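Local coordinates for DUF115 domain-containing protein (Magnetospirillum magneticum AMB-1, PDB 5MU5) that probably glycosylates flagellin, as a Maf-type glycosyltransferase involved in the formation of bacterial flagella, at residues A[115-126]-A[202-213]. Residues are numbered along the deposited sequence; the frame is centred on the assembly and turned at random.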
loop_
_atom_site.group_PDB
_atom_site.type_symbol
_atom_site.label_atom_id
_atom_site.label_comp_id
_atom_site.label_asym_id
_atom_site.label_seq_id
_atom_site.Cartn_x
_atom_site.Cartn_y
_atom_site.Cartn_z
ATOM N N HIS A 115 15.941 -18.672 14.981
ATOM C CA HIS A 115 15.736 -19.042 13.588
ATOM C C HIS A 115 15.086 -20.403 13.553
ATOM O O HIS A 115 15.337 -21.227 14.425
ATOM C CB HIS A 115 17.080 -19.087 12.824
ATOM C CG HIS A 115 17.799 -17.771 12.779
ATOM N ND1 HIS A 115 17.186 -16.605 12.364
ATOM C CD2 HIS A 115 19.082 -17.439 13.069
ATOM C CE1 HIS A 115 18.054 -15.610 12.417
ATOM N NE2 HIS A 115 19.209 -16.089 12.847
ATOM N N PRO A 116 14.243 -20.659 12.548
ATOM C CA PRO A 116 13.693 -22.005 12.490
ATOM C C PRO A 116 14.778 -23.089 12.287
ATOM O O PRO A 116 15.780 -22.854 11.608
ATOM C CB PRO A 116 12.779 -21.948 11.258
ATOM C CG PRO A 116 12.472 -20.513 11.072
ATOM C CD PRO A 116 13.731 -19.817 11.463
ATOM N N GLU A 117 14.568 -24.257 12.878
ATOM C CA GLU A 117 15.423 -25.421 12.622
ATOM C C GLU A 117 14.884 -26.291 11.489
ATOM O O GLU A 117 15.478 -27.307 11.152
ATOM C CB GLU A 117 15.586 -26.271 13.879
ATOM C CG GLU A 117 16.820 -25.898 14.688
ATOM C CD GLU A 117 16.917 -26.649 16.011
ATOM O OE1 GLU A 117 16.128 -27.598 16.239
ATOM O OE2 GLU A 117 17.791 -26.287 16.829
ATOM N N GLU A 118 13.777 -25.877 10.895
ATOM C CA GLU A 118 13.133 -26.623 9.833
ATOM C C GLU A 118 13.179 -25.820 8.521
ATOM O O GLU A 118 13.168 -24.595 8.525
ATOM C CB GLU A 118 11.675 -26.919 10.238
ATOM C CG GLU A 118 10.854 -25.668 10.613
ATOM C CD GLU A 118 9.382 -25.940 10.909
ATOM O OE1 GLU A 118 9.008 -27.115 11.155
ATOM O OE2 GLU A 118 8.593 -24.961 10.889
ATOM N N SER A 119 13.260 -26.519 7.400
ATOM C CA SER A 119 13.108 -25.885 6.092
ATOM C C SER A 119 11.621 -25.654 5.907
ATOM O O SER A 119 10.812 -26.409 6.438
ATOM C CB SER A 119 13.629 -26.775 4.959
ATOM O OG SER A 119 15.030 -26.663 4.834
ATOM N N GLY A 120 11.257 -24.628 5.153
ATOM C CA GLY A 120 9.849 -24.337 4.912
ATOM C C GLY A 120 9.633 -22.974 4.277
ATOM O O GLY A 120 10.364 -22.588 3.362
ATOM N N GLY A 121 8.639 -22.241 4.763
ATOM C CA GLY A 121 8.307 -20.927 4.216
ATOM C C GLY A 121 7.301 -21.020 3.076
ATOM O O GLY A 121 7.359 -21.945 2.233
ATOM N N PHE A 122 6.380 -20.058 3.057
ATOM C CA PHE A 122 5.302 -20.027 2.090
ATOM C C PHE A 122 5.823 -19.741 0.699
ATOM O O PHE A 122 5.451 -20.431 -0.248
ATOM C CB PHE A 122 4.290 -18.956 2.468
ATOM C CG PHE A 122 3.046 -18.977 1.636
ATOM C CD1 PHE A 122 3.023 -18.388 0.386
ATOM C CD2 PHE A 122 1.895 -19.571 2.114
ATOM C CE1 PHE A 122 1.876 -18.400 -0.394
ATOM C CE2 PHE A 122 0.739 -19.578 1.354
ATOM C CZ PHE A 122 0.730 -19.003 0.090
ATOM N N HIS A 123 6.697 -18.731 0.600
ATOM C CA HIS A 123 7.218 -18.254 -0.674
ATOM C C HIS A 123 8.626 -18.722 -0.932
ATOM O O HIS A 123 9.424 -18.896 -0.013
ATOM C CB HIS A 123 7.239 -16.734 -0.693
ATOM C CG HIS A 123 5.889 -16.101 -0.575
ATOM N ND1 HIS A 123 5.036 -16.006 -1.650
ATOM C CD2 HIS A 123 5.263 -15.490 0.458
ATOM C CE1 HIS A 123 3.939 -15.367 -1.288
ATOM N NE2 HIS A 123 4.046 -15.055 -0.007
ATOM N N MET A 124 8.921 -18.931 -2.202
ATOM C CA MET A 124 10.265 -19.223 -2.665
ATOM C C MET A 124 10.563 -18.280 -3.804
ATOM O O MET A 124 9.767 -18.176 -4.748
ATOM C CB MET A 124 10.365 -20.629 -3.203
ATOM C CG MET A 124 11.650 -20.838 -3.973
ATOM S SD MET A 124 12.030 -22.571 -4.132
ATOM C CE MET A 124 12.455 -22.917 -2.415
ATOM N N VAL A 125 11.703 -17.610 -3.731
ATOM C CA VAL A 125 12.113 -16.668 -4.775
ATOM C C VAL A 125 13.427 -17.093 -5.435
ATOM O O VAL A 125 14.453 -17.176 -4.784
ATOM C CB VAL A 125 12.280 -15.259 -4.205
ATOM C CG1 VAL A 125 12.762 -14.310 -5.294
ATOM C CG2 VAL A 125 10.978 -14.757 -3.610
ATOM N N CYS A 126 13.394 -17.357 -6.727
ATOM C CA CYS A 126 14.589 -17.736 -7.471
ATOM C C CYS A 126 15.008 -16.603 -8.363
ATOM O O CYS A 126 14.264 -16.183 -9.257
ATOM C CB CYS A 126 14.335 -18.949 -8.344
ATOM S SG CYS A 126 13.767 -20.344 -7.383
ATOM N N CYS A 202 -0.071 -12.728 -4.147
ATOM C CA CYS A 202 -0.245 -14.105 -3.776
ATOM C C CYS A 202 -0.549 -14.208 -2.301
ATOM O O CYS A 202 -1.583 -14.736 -1.932
ATOM C CB CYS A 202 1.001 -14.897 -4.104
ATOM S SG CYS A 202 0.840 -16.600 -3.567
ATOM N N CYS A 203 0.349 -13.722 -1.454
ATOM C CA CYS A 203 0.110 -13.758 -0.021
ATOM C C CYS A 203 1.149 -12.932 0.731
ATOM O O CYS A 203 2.122 -13.466 1.283
ATOM C CB CYS A 203 0.178 -15.186 0.462
ATOM S SG CYS A 203 -0.565 -15.292 2.072
ATOM N N PRO A 204 0.940 -11.620 0.782
ATOM C CA PRO A 204 2.020 -10.756 1.235
ATOM C C PRO A 204 2.429 -10.965 2.691
ATOM O O PRO A 204 3.587 -10.744 3.068
ATOM C CB PRO A 204 1.425 -9.353 1.080
ATOM C CG PRO A 204 -0.037 -9.563 1.206
ATOM C CD PRO A 204 -0.334 -10.903 0.620
ATOM N N ILE A 205 1.493 -11.414 3.508
ATOM C CA ILE A 205 1.731 -11.363 4.927
ATOM C C ILE A 205 2.762 -12.360 5.499
ATOM O O ILE A 205 3.374 -12.063 6.518
ATOM C CB ILE A 205 0.391 -11.427 5.688
ATOM C CG1 ILE A 205 0.495 -10.591 6.961
ATOM C CG2 ILE A 205 -0.044 -12.874 5.935
ATOM C CD1 ILE A 205 0.985 -9.166 6.752
ATOM N N VAL A 206 2.978 -13.503 4.848
ATOM C CA VAL A 206 3.872 -14.516 5.407
ATOM C C VAL A 206 5.186 -14.615 4.684
ATOM O O VAL A 206 5.613 -15.704 4.296
ATOM C CB VAL A 206 3.234 -15.921 5.483
ATOM C CG1 VAL A 206 2.134 -15.928 6.530
ATOM C CG2 VAL A 206 2.697 -16.381 4.135
ATOM N N VAL A 207 5.869 -13.488 4.547
ATOM C CA VAL A 207 7.175 -13.525 3.905
ATOM C C VAL A 207 8.235 -14.152 4.782
ATOM O O VAL A 207 9.300 -14.449 4.294
ATOM C CB VAL A 207 7.686 -12.132 3.475
ATOM C CG1 VAL A 207 6.860 -11.634 2.307
ATOM C CG2 VAL A 207 7.703 -11.143 4.645
ATOM N N ASP A 208 7.961 -14.333 6.072
ATOM C CA ASP A 208 8.971 -14.896 6.961
ATOM C C ASP A 208 9.513 -16.246 6.465
ATOM O O ASP A 208 8.761 -17.141 6.137
ATOM C CB ASP A 208 8.457 -15.039 8.387
ATOM C CG ASP A 208 9.477 -15.693 9.293
ATOM O OD1 ASP A 208 10.525 -15.086 9.558
ATOM O OD2 ASP A 208 9.254 -16.832 9.731
ATOM N N TRP A 209 10.836 -16.355 6.419
ATOM C CA TRP A 209 11.541 -17.590 6.080
ATOM C C TRP A 209 11.405 -17.957 4.611
ATOM O O TRP A 209 11.580 -19.118 4.225
ATOM C CB TRP A 209 11.127 -18.732 7.000
ATOM C CG TRP A 209 12.210 -19.762 7.270
ATOM C CD1 TRP A 209 12.145 -21.109 7.033
ATOM C CD2 TRP A 209 13.512 -19.516 7.825
ATOM N NE1 TRP A 209 13.326 -21.712 7.409
ATOM C CE2 TRP A 209 14.176 -20.749 7.899
ATOM C CE3 TRP A 209 14.166 -18.374 8.287
ATOM C CZ2 TRP A 209 15.462 -20.867 8.410
ATOM C CZ3 TRP A 209 15.454 -18.499 8.788
ATOM C CH2 TRP A 209 16.083 -19.721 8.837
ATOM N N THR A 210 11.102 -16.955 3.791
ATOM C CA THR A 210 11.122 -17.095 2.345
ATOM C C THR A 210 12.544 -17.500 1.908
ATOM O O THR A 210 13.526 -16.859 2.271
ATOM C CB THR A 210 10.729 -15.752 1.671
ATOM O OG1 THR A 210 9.358 -15.433 1.977
ATOM C CG2 THR A 210 10.919 -15.792 0.151
ATOM N N ARG A 211 12.644 -18.587 1.155
ATOM C CA ARG A 211 13.900 -19.030 0.590
ATOM C C ARG A 211 14.274 -18.132 -0.580
ATOM O O ARG A 211 13.461 -17.892 -1.478
ATOM C CB ARG A 211 13.765 -20.479 0.097
ATOM C CG ARG A 211 15.071 -21.134 -0.353
ATOM C CD ARG A 211 15.963 -21.501 0.814
ATOM N NE ARG A 211 17.120 -22.295 0.380
ATOM C CZ ARG A 211 17.131 -23.621 0.235
ATOM N NH1 ARG A 211 16.038 -24.342 0.470
ATOM N NH2 ARG A 211 18.247 -24.228 -0.163
ATOM N N LEU A 212 15.510 -17.647 -0.562
ATOM C CA LEU A 212 16.076 -16.864 -1.643
ATOM C C LEU A 212 17.198 -17.679 -2.287
ATOM O O LEU A 212 17.953 -18.348 -1.581
ATOM C CB LEU A 212 16.651 -15.585 -1.081
ATOM C CG LEU A 212 15.663 -14.740 -0.280
ATOM C CD1 LEU A 212 16.401 -13.595 0.380
ATOM C CD2 LEU A 212 14.568 -14.231 -1.197
ATOM N N PHE A 213 17.289 -17.647 -3.620
ATOM C CA PHE A 213 18.301 -18.415 -4.334
ATOM C C PHE A 213 18.670 -17.757 -5.660
ATOM O O PHE A 213 17.805 -17.424 -6.460
ATOM C CB PHE A 213 17.810 -19.838 -4.583
ATOM C CG PHE A 213 18.899 -20.784 -4.950
ATOM C CD1 PHE A 213 19.611 -21.454 -3.959
ATOM C CD2 PHE A 213 19.238 -20.996 -6.289
ATOM C CE1 PHE A 213 20.653 -22.313 -4.297
ATOM C CE2 PHE A 213 20.272 -21.860 -6.629
ATOM C CZ PHE A 213 20.985 -22.517 -5.636
HETATM O O HOH W 1 10.573 -21.096 0.857
HETATM O O HOH W 2 5.964 -18.753 5.686
HETATM O O HOH W 3 7.698 -17.196 2.867
#
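V125 N donates to R211 O (2.9 Å) and F213 N to V125 O (3.1 Å), joining strands 123-126 and 211-213 in parallel pairing, with their axes 9° apart. Before the strands, W209 lies flat against P116: the proline CD sits 3.3 Å from the centroid of the six-membered ring, nearly on its normal, a CH-pi contact over the face. The indole NE1 then donates to E118 O (3.1 Å) in a bent bond, the acceptor tilted out of the indole plane, and R79 adds a cation-pi contact. Replacing W209 by alanine would probably leave the face of P116 uncovered and E118 O without its indole donor. At the start of strand 123-126, H123 has CG anti to its carbonyl carbon (chi1 -63°), which directs the imidazole to the end of helix 188-202; there NE2 donates almost straight (169°) to C203 O, at 2.8 Å, while ND1 bonds H148 on the neighbouring strand. Beside it, C203 SG lies over one face of the F122 ring and C202 SG at its edge, with V206 CG2 against F122 CB (3.5 Å). One water accepts from H123 N and donates to V206 O and T210 OG1. Strand 211-214 is an edge strand of the four-stranded parallel sheet of the N-terminal domain, next to 123-127, and several polar groups beside the pair, among them C203 O, E118 O, H123 N and V206 O, find partners in imidazole, indole and water.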